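Local coordinates for acetyl xylan esterase (Geobacillus stearothermophilus, PDB 5BN1), which removes acetyl side groups from the xylose units of xylan and xylo-oligosaccharides as a serine esterase of the GDSL (SGNH) family, at the interface of chains A and B. Residues are numbered along the deposited sequence; one frame, centred on the assembly and turned at random. Chains: chain A/B, Acetyl xylan esterase.

Contact 1: the interface of chains A and B. Residues chain A 179, 182-183, 188, 217; chain B 46-47, 50-51.
At the edge of the guanidinium of A:Arg217, in its plane, sits the carboxylate of B:Glu51; the two flat groups meet tip to tip with their planes 35° apart. The grip is end-on, one terminal nitrogen to each oxygen. NH2 of A:Arg217 gives OE1 of B:Glu51 a nearly straight hydrogen bond of 2.9 Å, exactly in the guanidinium plane but 26° out of the carboxylate plane. The second bond of the pair runs from NH1 of A:Arg217 to OE2 of B:Glu51, also 2.9 Å, and uses the syn lone pair of that oxygen. A bend at chi2 (-76°) in B:Glu51 folds its carboxylate toward the arginine. The arginine is poorly ordered, so this pairing is probably less rigid than its bond lengths suggest.

Beyond the charged pair the contact is mostly packing of chain A methyls against B:Pro50, backbone carbonyls and the amide of B:Gln46. CG1 of A:Val179 lies 4.0 Å from CB of B:Pro50. A:Thr182 comes in at about a right angle to the proline and presents its methyl, CG2 lying 3.6 Å from the backbone O of B:Pro50. Farther along, the CD1 methyl of A:Leu183 packs against the amide end of B:Gln46, 3.8 Å from CD.

In the fold, chain B contributes the end of helix 37-48 and the loop just after it. Chain A answers with the last turn of helix 172-180, the loop that follows, and its C-terminal tail, which carries A:Arg217. The centre of the patch is about 17 Å from A:Asp191 of the charge relay system, well away from the chemistry.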
loop_
_atom_site.group_PDB
_atom_site.type_symbol
_atom_site.label_atom_id
_atom_site.label_comp_id
_atom_site.label_asym_id
_atom_site.label_seq_id
_atom_site.Cartn_x
_atom_site.Cartn_y
_atom_site.Cartn_z
ATOM N N VAL A 179 -37.657 1.064 17.122
ATOM C CA VAL A 179 -37.440 0.777 15.679
ATOM C C VAL A 179 -37.602 -0.715 15.345
ATOM O O VAL A 179 -37.958 -1.116 14.250
ATOM C CB VAL A 179 -36.083 1.358 15.251
ATOM C CG1 VAL A 179 -35.769 1.031 13.806
ATOM C CG2 VAL A 179 -36.079 2.880 15.453
ATOM N N THR A 182 -40.495 -2.488 13.804
ATOM C CA THR A 182 -40.617 -2.438 12.390
ATOM C C THR A 182 -39.554 -3.273 11.671
ATOM O O THR A 182 -39.865 -4.013 10.770
ATOM C CB THR A 182 -40.560 -1.020 11.911
ATOM O OG1 THR A 182 -41.653 -0.269 12.477
ATOM C CG2 THR A 182 -40.622 -0.858 10.381
ATOM N N LEU A 183 -38.303 -3.130 12.065
ATOM C CA LEU A 183 -37.188 -3.665 11.356
ATOM C C LEU A 183 -36.582 -4.872 12.116
ATOM O O LEU A 183 -36.531 -4.878 13.335
ATOM C CB LEU A 183 -36.036 -2.701 11.201
ATOM C CG LEU A 183 -36.332 -1.369 10.446
ATOM C CD1 LEU A 183 -35.071 -0.460 10.443
ATOM C CD2 LEU A 183 -36.784 -1.728 9.076
ATOM N N LEU A 188 -30.416 -3.003 10.665
ATOM C CA LEU A 188 -29.654 -2.002 11.353
ATOM C C LEU A 188 -28.206 -2.437 11.642
ATOM O O LEU A 188 -27.282 -1.592 11.660
ATOM C CB LEU A 188 -30.313 -1.677 12.702
ATOM C CG LEU A 188 -31.687 -0.971 12.596
ATOM C CD1 LEU A 188 -32.330 -1.027 13.997
ATOM C CD2 LEU A 188 -31.460 0.442 12.133
ATOM N N ARG A 217 -41.341 13.501 14.878
ATOM C CA ARG A 217 -42.123 13.465 13.620
ATOM C C ARG A 217 -42.968 14.736 13.424
ATOM O O ARG A 217 -43.561 15.263 14.402
ATOM C CB ARG A 217 -43.141 12.302 13.563
ATOM C CG ARG A 217 -42.630 10.888 13.404
ATOM C CD ARG A 217 -43.661 9.965 14.050
ATOM N NE ARG A 217 -43.224 8.581 14.087
ATOM C CZ ARG A 217 -43.161 7.776 13.013
ATOM N NH1 ARG A 217 -43.499 8.233 11.807
ATOM N NH2 ARG A 217 -42.737 6.506 13.148
ATOM N N GLN B 46 -34.956 6.717 8.487
ATOM C CA GLN B 46 -35.062 5.358 9.060
ATOM C C GLN B 46 -35.198 5.435 10.560
ATOM O O GLN B 46 -35.998 4.653 11.187
ATOM C CB GLN B 46 -33.932 4.517 8.623
ATOM C CG GLN B 46 -34.162 3.083 9.112
ATOM C CD GLN B 46 -33.443 2.120 8.184
ATOM O OE1 GLN B 46 -32.190 2.156 8.037
ATOM N NE2 GLN B 46 -34.264 1.384 7.387
ATOM N N ALA B 47 -34.458 6.326 11.219
ATOM C CA ALA B 47 -34.534 6.452 12.685
ATOM C C ALA B 47 -35.888 6.915 13.172
ATOM O O ALA B 47 -36.395 6.424 14.200
ATOM C CB ALA B 47 -33.498 7.393 13.153
ATOM N N PRO B 50 -39.256 4.566 10.504
ATOM C CA PRO B 50 -38.753 3.321 9.932
ATOM C C PRO B 50 -39.754 2.517 9.112
ATOM O O PRO B 50 -39.346 1.711 8.267
ATOM C CB PRO B 50 -38.365 2.498 11.209
ATOM C CG PRO B 50 -39.187 3.117 12.242
ATOM C CD PRO B 50 -39.248 4.588 11.951
ATOM N N GLU B 51 -41.024 2.841 9.318
ATOM C CA GLU B 51 -42.099 2.250 8.524
ATOM C C GLU B 51 -42.186 2.847 7.115
ATOM O O GLU B 51 -42.837 2.269 6.263
ATOM C CB GLU B 51 -43.446 2.426 9.230
ATOM C CG GLU B 51 -44.019 3.791 9.186
ATOM C CD GLU B 51 -43.449 4.863 10.089
ATOM O OE1 GLU B 51 -42.543 4.640 10.903
ATOM O OE2 GLU B 51 -43.941 5.998 9.982
#

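Contact 2: the interface of chains A and B. Residues chain A 48-51; chain B 217-218.
B:Arg217 reaches A:Glu51 through an extended run from CG to NE (chi3 174°), while A:Glu51 bends at chi2 (-73°) to turn its carboxylate toward the incoming guanidinium. They meet tip to tip in an end-on salt bridge, one oxygen for each terminal nitrogen. NH2 of B:Arg217 donates to OE1 of A:Glu51 at 3.1 Å, and NH1 of B:Arg217 to OE2 of A:Glu51 at 3.2 Å. Both oxygens lie in or close to the guanidinium plane, yet the nitrogens approach them on the syn side from outside the carboxylate plane, the planes being turned 31° apart.

The backbone O of A:Val48 sits over one face of the guanidinium, 3.0 Å from NH2 of B:Arg217, though no N-H is aimed at it, so the two are not hydrogen bonded. Nearer its root the arginine runs antiparallel to the side chain of A:Tyr49, laying CG over one ring face toward the rim, 3.9 Å from CZ of A:Tyr49. The CG1 methyl of A:Val48 also packs on CG of B:Arg217. An alanine in place of B:Arg217 would probably leave the carboxylate of A:Glu51 without its charged mate and remove the CG methylene that lies over the tyrosine ring and against A:Val48.

At the last modelled residue of the tail, the backbone N of B:Ser218 makes a weak hydrogen bond of 3.1 Å to the phenol OH of A:Tyr49. A water links that OH to O of B:Ser218.

By holding the C-terminal tail of one subunit against the end of helix 37-48 and the following loop of its neighbour, the site is likely to contribute to joining two subunits of the homooctamer.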
loop_
_atom_site.group_PDB
_atom_site.type_symbol
_atom_site.label_atom_id
_atom_site.label_comp_id
_atom_site.label_asym_id
_atom_site.label_seq_id
_atom_site.Cartn_x
_atom_site.Cartn_y
_atom_site.Cartn_z
ATOM N N VAL A 48 -28.348 23.428 14.077
ATOM C CA VAL A 48 -29.628 23.850 14.561
ATOM C C VAL A 48 -29.345 24.946 15.684
ATOM O O VAL A 48 -30.090 25.913 15.709
ATOM C CB VAL A 48 -30.532 22.709 15.054
ATOM C CG1 VAL A 48 -31.837 23.167 15.613
ATOM C CG2 VAL A 48 -30.816 21.701 13.929
ATOM N N TYR A 49 -28.287 24.782 16.475
ATOM C CA TYR A 49 -27.880 25.717 17.554
ATOM C C TYR A 49 -26.464 26.172 17.426
ATOM O O TYR A 49 -25.576 25.919 18.178
ATOM C CB TYR A 49 -28.074 24.988 18.902
ATOM C CG TYR A 49 -29.469 24.529 19.253
ATOM C CD1 TYR A 49 -29.985 23.326 18.842
ATOM C CD2 TYR A 49 -30.252 25.232 20.187
ATOM C CE1 TYR A 49 -31.250 22.846 19.203
ATOM C CE2 TYR A 49 -31.474 24.744 20.611
ATOM C CZ TYR A 49 -32.004 23.554 20.144
ATOM O OH TYR A 49 -33.239 23.067 20.642
ATOM N N PRO A 50 -26.087 26.903 16.276
ATOM C CA PRO A 50 -24.700 27.231 16.018
ATOM C C PRO A 50 -24.067 28.167 16.994
ATOM O O PRO A 50 -22.861 28.108 17.261
ATOM C CB PRO A 50 -24.772 27.885 14.590
ATOM C CG PRO A 50 -26.171 28.225 14.471
ATOM C CD PRO A 50 -27.001 27.278 15.217
ATOM N N GLU A 51 -24.954 28.880 17.667
ATOM C CA GLU A 51 -24.511 29.747 18.759
ATOM C C GLU A 51 -24.230 29.036 20.045
ATOM O O GLU A 51 -23.603 29.614 20.918
ATOM C CB GLU A 51 -25.628 30.814 18.994
ATOM C CG GLU A 51 -26.850 30.347 19.756
ATOM C CD GLU A 51 -27.846 29.417 19.068
ATOM O OE1 GLU A 51 -27.766 29.241 17.854
ATOM O OE2 GLU A 51 -28.695 28.836 19.765
ATOM N N ARG B 217 -35.836 23.633 16.605
ATOM C CA ARG B 217 -35.465 23.820 18.037
ATOM C C ARG B 217 -36.602 23.402 18.965
ATOM O O ARG B 217 -37.771 23.696 18.652
ATOM C CB ARG B 217 -35.153 25.284 18.315
ATOM C CG ARG B 217 -33.972 25.807 17.580
ATOM C CD ARG B 217 -34.089 27.316 17.547
ATOM N NE ARG B 217 -32.895 27.877 16.979
ATOM C CZ ARG B 217 -31.741 28.062 17.636
ATOM N NH1 ARG B 217 -31.623 27.767 18.928
ATOM N NH2 ARG B 217 -30.694 28.547 16.971
ATOM N N SER B 218 -36.269 22.677 20.060
ATOM C CA SER B 218 -37.155 22.451 21.216
ATOM C C SER B 218 -37.540 23.683 22.084
ATOM O O SER B 218 -36.693 24.576 22.207
ATOM C CB SER B 218 -36.425 21.491 22.134
ATOM O OG SER B 218 -36.475 20.229 21.550
HETATM O O HOH W 1 -33.852 23.934 22.936
#

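Contacts 1 and 2 lie about 25 Å apart in one two-fold symmetric interface, and they share residues in exchanged roles. The end of helix 37-48 and the segment after it come from chain B in contact 1 and from chain A in contact 2, while residue 217 of the opposite chain meets residue 51 in both. The charged pair is thus formed twice, once in each direction, with the arginine poorly ordered in contact 1. The two are overlapping parts of symmetry-related patches, each with its twin, described with different neighbours. Each subunit lays its C-terminal tail against the other, which probably contributes to holding this pair within the octamer.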